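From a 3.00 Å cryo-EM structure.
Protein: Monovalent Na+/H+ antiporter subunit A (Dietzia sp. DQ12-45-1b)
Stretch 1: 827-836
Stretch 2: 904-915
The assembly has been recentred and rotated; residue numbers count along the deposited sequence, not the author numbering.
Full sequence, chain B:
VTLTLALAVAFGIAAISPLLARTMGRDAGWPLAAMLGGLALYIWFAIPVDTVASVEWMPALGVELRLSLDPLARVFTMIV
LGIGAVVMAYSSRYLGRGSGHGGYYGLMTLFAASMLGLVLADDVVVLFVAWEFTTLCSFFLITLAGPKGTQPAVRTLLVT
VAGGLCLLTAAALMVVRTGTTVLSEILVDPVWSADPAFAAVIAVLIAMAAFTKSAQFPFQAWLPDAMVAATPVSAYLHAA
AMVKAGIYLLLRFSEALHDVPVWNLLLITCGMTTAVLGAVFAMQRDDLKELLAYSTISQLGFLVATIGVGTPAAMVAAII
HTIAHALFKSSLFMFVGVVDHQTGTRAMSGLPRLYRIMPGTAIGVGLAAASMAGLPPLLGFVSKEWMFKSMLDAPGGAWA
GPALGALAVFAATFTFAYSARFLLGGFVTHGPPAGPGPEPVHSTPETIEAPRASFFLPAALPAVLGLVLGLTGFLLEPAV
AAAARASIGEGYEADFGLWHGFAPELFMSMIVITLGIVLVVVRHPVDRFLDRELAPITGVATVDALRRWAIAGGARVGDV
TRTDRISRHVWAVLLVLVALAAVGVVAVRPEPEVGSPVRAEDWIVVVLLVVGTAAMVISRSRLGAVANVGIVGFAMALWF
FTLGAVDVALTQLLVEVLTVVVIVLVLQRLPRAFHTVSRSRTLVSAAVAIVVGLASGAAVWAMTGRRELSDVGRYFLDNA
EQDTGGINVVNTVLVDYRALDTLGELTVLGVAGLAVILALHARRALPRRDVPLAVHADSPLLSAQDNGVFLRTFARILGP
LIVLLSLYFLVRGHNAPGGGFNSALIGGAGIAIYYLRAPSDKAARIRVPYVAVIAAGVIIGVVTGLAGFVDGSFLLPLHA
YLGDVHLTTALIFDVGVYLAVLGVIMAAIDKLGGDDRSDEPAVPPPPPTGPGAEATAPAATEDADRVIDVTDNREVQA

Stretch 1, residues 827-836: GGAGIAIYYL
Stretch 2 (904-915) VIMAAIDKLGGD

Residues 827-836 and the stretch from Val904 on belong to helices that begin earlier in the chain and run in nearly the same direction, their axes inclined by 22° (signed crossing angle -22°) and 9.5 Å apart at closest approach. From Gly828 to Tyr835 phi lies between -61° and -70° and psi between -33° and -50°; Gly827 departs at -94/-31. This helix is kinked where the nitrogens of Gly827 and Gly830 have no bond to the turn before. Through residues 904-912 phi runs from -58° to -88° and psi from -28° to -46°. No hydrogen bond crosses the interface; shape and apolar packing account for the 365 Å² buried, of which Ile831 gives up the most (79 Å²), then Tyr835 and Ile909 (65 and 64 Å²).

The tightest register is at Gly828, whose CA lies 5.6 Å from Ile905 CA. Ile905 (m, m) points toward the first helix and fills the hollow left by the glycine, its CG2 3.6 Å from Gly828 CA. A CB on Gly828 would stand only 3.1 Å from Ile905 CG1.

One turn on, Ile831 supplies the bump. With chi1 at -85° and chi2 at 147°, its CG2 lies 4.3 Å from Ile905 CG2 and 4.0 Å from Ile909 CG1, while its CD1 touches Met906 CG at 3.6 Å. Met906 CA lies 7.0 Å from Ile831 CA; the side chain (m, t, t) leaves sideways and runs alongside the isoleucine.

Tyr835 (chi1 167°, chi2 81°) closes the far end. Its CB packs 3.8 Å from CG2 of Ile909 (m, m), and its OH lies 3.7 Å from Gly913 CA and 3.8 Å from Gly914 N. Gly913 (-67/112) leaves room for the ring: a CB there would clash with Tyr835 CE1 at 2.6 Å. Gly914 turns the chain at 69/-166, a positive phi that favours glycine.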

ATOM      1  N   GLY B 827      34.939  -7.718  -4.890  1.00 79.04           N
ATOM      2  CA  GLY B 827      34.968  -8.504  -6.106  1.00 79.04           C
ATOM      3  C   GLY B 827      34.067  -7.873  -7.144  1.00 79.04           C
ATOM      4  O   GLY B 827      34.312  -7.966  -8.350  1.00 79.04           O
ATOM      5  N   GLY B 828      33.005  -7.224  -6.673  1.00 77.64           N
ATOM      6  CA  GLY B 828      32.207  -6.398  -7.562  1.00 77.64           C
ATOM      7  C   GLY B 828      33.014  -5.260  -8.157  1.00 77.64           C
ATOM      8  O   GLY B 828      32.818  -4.881  -9.314  1.00 77.64           O
ATOM      9  N   ALA B 829      33.934  -4.698  -7.372  1.00 77.75           N
ATOM     10  CA  ALA B 829      34.851  -3.700  -7.911  1.00 77.75           C
ATOM     11  C   ALA B 829      35.737  -4.303  -8.995  1.00 77.75           C
ATOM     12  O   ALA B 829      36.032  -3.651 -10.003  1.00 77.75           O
ATOM     13  CB  ALA B 829      35.700  -3.102  -6.790  1.00 77.75           C
ATOM     14  N   GLY B 830      36.159  -5.556  -8.817  1.00 78.47           N
ATOM     15  CA  GLY B 830      36.920  -6.220  -9.861  1.00 78.47           C
ATOM     16  C   GLY B 830      36.096  -6.461 -11.111  1.00 78.47           C
ATOM     17  O   GLY B 830      36.608  -6.387 -12.230  1.00 78.47           O
ATOM     18  N   ILE B 831      34.809  -6.757 -10.937  1.00 77.36           N
ATOM     19  CA  ILE B 831      33.921  -6.911 -12.085  1.00 77.36           C
ATOM     20  C   ILE B 831      33.756  -5.580 -12.809  1.00 77.36           C
ATOM     21  O   ILE B 831      33.722  -5.527 -14.044  1.00 77.36           O
ATOM     22  CB  ILE B 831      32.570  -7.492 -11.632  1.00 77.36           C
ATOM     23  CG1 ILE B 831      32.654  -9.016 -11.559  1.00 77.36           C
ATOM     24  CG2 ILE B 831      31.453  -7.064 -12.564  1.00 77.36           C
ATOM     25  CD1 ILE B 831      31.803  -9.615 -10.475  1.00 77.36           C
ATOM     26  N   ALA B 832      33.672  -4.484 -12.055  1.00 77.59           N
ATOM     27  CA  ALA B 832      33.625  -3.163 -12.675  1.00 77.59           C
ATOM     28  C   ALA B 832      34.913  -2.869 -13.434  1.00 77.59           C
ATOM     29  O   ALA B 832      34.885  -2.253 -14.507  1.00 77.59           O
ATOM     30  CB  ALA B 832      33.368  -2.094 -11.617  1.00 77.59           C
ATOM     31  N   ILE B 833      36.053  -3.295 -12.888  1.00 78.17           N
ATOM     32  CA  ILE B 833      37.325  -3.140 -13.590  1.00 78.17           C
ATOM     33  C   ILE B 833      37.306  -3.929 -14.893  1.00 78.17           C
ATOM     34  O   ILE B 833      37.723  -3.436 -15.946  1.00 78.17           O
ATOM     35  CB  ILE B 833      38.494  -3.572 -12.687  1.00 78.17           C
ATOM     36  CG1 ILE B 833      38.949  -2.408 -11.810  1.00 78.17           C
ATOM     37  CG2 ILE B 833      39.660  -4.079 -13.518  1.00 78.17           C
ATOM     38  CD1 ILE B 833      39.587  -1.283 -12.583  1.00 78.17           C
ATOM     39  N   TYR B 834      36.820  -5.170 -14.836  1.00 80.14           N
ATOM     40  CA  TYR B 834      36.728  -5.994 -16.036  1.00 80.14           C
ATOM     41  C   TYR B 834      35.800  -5.376 -17.070  1.00 80.14           C
ATOM     42  O   TYR B 834      36.020  -5.533 -18.276  1.00 80.14           O
ATOM     43  CB  TYR B 834      36.252  -7.400 -15.673  1.00 80.14           C
ATOM     44  CG  TYR B 834      35.875  -8.247 -16.865  1.00 80.14           C
ATOM     45  CD1 TYR B 834      36.844  -8.908 -17.605  1.00 80.14           C
ATOM     46  CD2 TYR B 834      34.549  -8.395 -17.245  1.00 80.14           C
ATOM     47  CE1 TYR B 834      36.504  -9.684 -18.692  1.00 80.14           C
ATOM     48  CE2 TYR B 834      34.201  -9.170 -18.330  1.00 80.14           C
ATOM     49  CZ  TYR B 834      35.182  -9.812 -19.049  1.00 80.14           C
ATOM     50  OH  TYR B 834      34.839 -10.586 -20.132  1.00 80.14           O
ATOM     51  N   TYR B 835      34.757  -4.681 -16.621  1.00 79.85           N
ATOM     52  CA  TYR B 835      33.872  -3.998 -17.558  1.00 79.85           C
ATOM     53  C   TYR B 835      34.579  -2.812 -18.205  1.00 79.85           C
ATOM     54  O   TYR B 835      34.557  -2.657 -19.431  1.00 79.85           O
ATOM     55  CB  TYR B 835      32.600  -3.541 -16.847  1.00 79.85           C
ATOM     56  CG  TYR B 835      31.778  -2.566 -17.654  1.00 79.85           C
ATOM     57  CD1 TYR B 835      30.922  -3.010 -18.649  1.00 79.85           C
ATOM     58  CD2 TYR B 835      31.866  -1.201 -17.427  1.00 79.85           C
ATOM     59  CE1 TYR B 835      30.174  -2.123 -19.392  1.00 79.85           C
ATOM     60  CE2 TYR B 835      31.126  -0.308 -18.167  1.00 79.85           C
ATOM     61  CZ  TYR B 835      30.279  -0.773 -19.146  1.00 79.85           C
ATOM     62  OH  TYR B 835      29.536   0.117 -19.885  1.00 79.85           O
ATOM     63  N   LEU B 836      35.206  -1.960 -17.390  1.00 80.69           N
ATOM     64  CA  LEU B 836      35.902  -0.794 -17.924  1.00 80.69           C
ATOM     65  C   LEU B 836      37.063  -1.191 -18.827  1.00 80.69           C
ATOM     66  O   LEU B 836      37.472  -0.409 -19.692  1.00 80.69           O
ATOM     67  CB  LEU B 836      36.408   0.085 -16.781  1.00 80.69           C
ATOM     68  CG  LEU B 836      35.362   0.669 -15.833  1.00 80.69           C
ATOM     69  CD1 LEU B 836      36.038   1.434 -14.713  1.00 80.69           C
ATOM     70  CD2 LEU B 836      34.403   1.566 -16.587  1.00 80.69           C
ATOM     71  N   VAL B 904      24.700 -10.433  -7.963  1.00 73.20           N
ATOM     72  CA  VAL B 904      23.938  -9.195  -8.106  1.00 73.20           C
ATOM     73  C   VAL B 904      24.746  -8.155  -8.872  1.00 73.20           C
ATOM     74  O   VAL B 904      24.227  -7.482  -9.772  1.00 73.20           O
ATOM     75  CB  VAL B 904      23.508  -8.665  -6.729  1.00 73.20           C
ATOM     76  CG1 VAL B 904      22.802  -7.329  -6.880  1.00 73.20           C
ATOM     77  CG2 VAL B 904      22.614  -9.669  -6.055  1.00 73.20           C
ATOM     78  N   ILE B 905      26.026  -8.004  -8.526  1.00 74.19           N
ATOM     79  CA  ILE B 905      26.866  -7.044  -9.239  1.00 74.19           C
ATOM     80  C   ILE B 905      27.041  -7.465 -10.692  1.00 74.19           C
ATOM     81  O   ILE B 905      27.013  -6.629 -11.602  1.00 74.19           O
ATOM     82  CB  ILE B 905      28.222  -6.876  -8.531  1.00 74.19           C
ATOM     83  CG1 ILE B 905      28.018  -6.461  -7.075  1.00 74.19           C
ATOM     84  CG2 ILE B 905      29.065  -5.841  -9.249  1.00 74.19           C
ATOM     85  CD1 ILE B 905      27.133  -5.251  -6.907  1.00 74.19           C
ATOM     86  N   MET B 906      27.226  -8.766 -10.934  1.00 77.92           N
ATOM     87  CA  MET B 906      27.340  -9.258 -12.302  1.00 77.92           C
ATOM     88  C   MET B 906      26.103  -8.906 -13.116  1.00 77.92           C
ATOM     89  O   MET B 906      26.209  -8.446 -14.257  1.00 77.92           O
ATOM     90  CB  MET B 906      27.566 -10.768 -12.300  1.00 77.92           C
ATOM     91  CG  MET B 906      29.006 -11.179 -12.094  1.00 77.92           C
ATOM     92  SD  MET B 906      29.154 -12.842 -11.421  1.00 77.92           S
ATOM     93  CE  MET B 906      30.905 -13.137 -11.643  1.00 77.92           C
ATOM     94  N   ALA B 907      24.918  -9.118 -12.542  1.00 75.03           N
ATOM     95  CA  ALA B 907      23.685  -8.797 -13.254  1.00 75.03           C
ATOM     96  C   ALA B 907      23.577  -7.300 -13.513  1.00 75.03           C
ATOM     97  O   ALA B 907      23.254  -6.870 -14.627  1.00 75.03           O
ATOM     98  CB  ALA B 907      22.477  -9.294 -12.463  1.00 75.03           C
ATOM     99  N   ALA B 908      23.864  -6.487 -12.494  1.00 73.95           N
ATOM    100  CA  ALA B 908      23.724  -5.043 -12.643  1.00 73.95           C
ATOM    101  C   ALA B 908      24.718  -4.475 -13.646  1.00 73.95           C
ATOM    102  O   ALA B 908      24.443  -3.442 -14.266  1.00 73.95           O
ATOM    103  CB  ALA B 908      23.888  -4.358 -11.288  1.00 73.95           C
ATOM    104  N   ILE B 909      25.869  -5.119 -13.821  1.00 74.29           N
ATOM    105  CA  ILE B 909      26.854  -4.632 -14.782  1.00 74.29           C
ATOM    106  C   ILE B 909      26.577  -5.161 -16.184  1.00 74.29           C
ATOM    107  O   ILE B 909      26.751  -4.443 -17.170  1.00 74.29           O
ATOM    108  CB  ILE B 909      28.278  -4.995 -14.313  1.00 74.29           C
ATOM    109  CG1 ILE B 909      28.609  -4.275 -13.009  1.00 74.29           C
ATOM    110  CG2 ILE B 909      29.299  -4.634 -15.373  1.00 74.29           C
ATOM    111  CD1 ILE B 909      28.590  -2.778 -13.126  1.00 74.29           C
ATOM    112  N   ASP B 910      26.128  -6.411 -16.306  1.00 77.46           N
ATOM    113  CA  ASP B 910      25.911  -6.987 -17.626  1.00 77.46           C
ATOM    114  C   ASP B 910      24.617  -6.499 -18.260  1.00 77.46           C
ATOM    115  O   ASP B 910      24.540  -6.389 -19.488  1.00 77.46           O
ATOM    116  CB  ASP B 910      25.907  -8.512 -17.538  1.00 77.46           C
ATOM    117  CG  ASP B 910      25.329  -9.164 -18.775  1.00 77.46           C
ATOM    118  OD1 ASP B 910      25.860  -8.923 -19.878  1.00 77.46           O
ATOM    119  OD2 ASP B 910      24.339  -9.911 -18.649  1.00 77.46           O
ATOM    120  N   LYS B 911      23.596  -6.196 -17.457  1.00 74.49           N
ATOM    121  CA  LYS B 911      22.335  -5.751 -18.035  1.00 74.49           C
ATOM    122  C   LYS B 911      22.362  -4.265 -18.373  1.00 74.49           C
ATOM    123  O   LYS B 911      21.824  -3.853 -19.406  1.00 74.49           O
ATOM    124  CB  LYS B 911      21.183  -6.066 -17.081  1.00 74.49           C
ATOM    125  CG  LYS B 911      20.969  -7.547 -16.830  1.00 74.49           C
ATOM    126  CD  LYS B 911      19.856  -8.103 -17.700  1.00 74.49           C
ATOM    127  CE  LYS B 911      20.404  -8.730 -18.967  1.00 74.49           C
ATOM    128  NZ  LYS B 911      19.343  -9.426 -19.742  1.00 74.49           N
ATOM    129  N   LEU B 912      22.980  -3.449 -17.521  1.00 74.08           N
ATOM    130  CA  LEU B 912      23.017  -2.009 -17.736  1.00 74.08           C
ATOM    131  C   LEU B 912      24.186  -1.564 -18.602  1.00 74.08           C
ATOM    132  O   LEU B 912      24.076  -0.550 -19.301  1.00 74.08           O
ATOM    133  CB  LEU B 912      23.075  -1.275 -16.395  1.00 74.08           C
ATOM    134  CG  LEU B 912      21.762  -1.179 -15.622  1.00 74.08           C
ATOM    135  CD1 LEU B 912      22.010  -0.684 -14.210  1.00 74.08           C
ATOM    136  CD2 LEU B 912      20.791  -0.266 -16.345  1.00 74.08           C
ATOM    137  N   GLY B 913      25.302  -2.287 -18.574  1.00 77.94           N
ATOM    138  CA  GLY B 913      26.467  -1.896 -19.340  1.00 77.94           C
ATOM    139  C   GLY B 913      26.269  -1.978 -20.838  1.00 77.94           C
ATOM    140  O   GLY B 913      26.128  -3.070 -21.394  1.00 77.94           O
ATOM    141  N   GLY B 914      26.256  -0.828 -21.504  1.00 84.93           N
ATOM    142  CA  GLY B 914      26.094  -0.802 -22.941  1.00 84.93           C
ATOM    143  C   GLY B 914      24.696  -1.214 -23.376  1.00 84.93           C
ATOM    144  O   GLY B 914      23.753  -1.284 -22.587  1.00 84.93           O
ATOM    145  N   ASP B 915      24.577  -1.491 -24.675  1.00 91.05           N
ATOM    146  CA  ASP B 915      23.322  -1.955 -25.250  1.00 91.05           C
ATOM    147  C   ASP B 915      23.410  -3.413 -25.684  1.00 91.05           C
ATOM    148  O   ASP B 915      22.670  -4.253 -25.166  1.00 91.05           O
ATOM    149  CB  ASP B 915      22.934  -1.065 -26.438  1.00 91.05           C
ATOM    150  CG  ASP B 915      22.494   0.319 -26.008  1.00 91.05           C
ATOM    151  OD1 ASP B 915      22.214   0.510 -24.806  1.00 91.05           O
ATOM    152  OD2 ASP B 915      22.424   1.219 -26.872  1.00 91.05           O
TER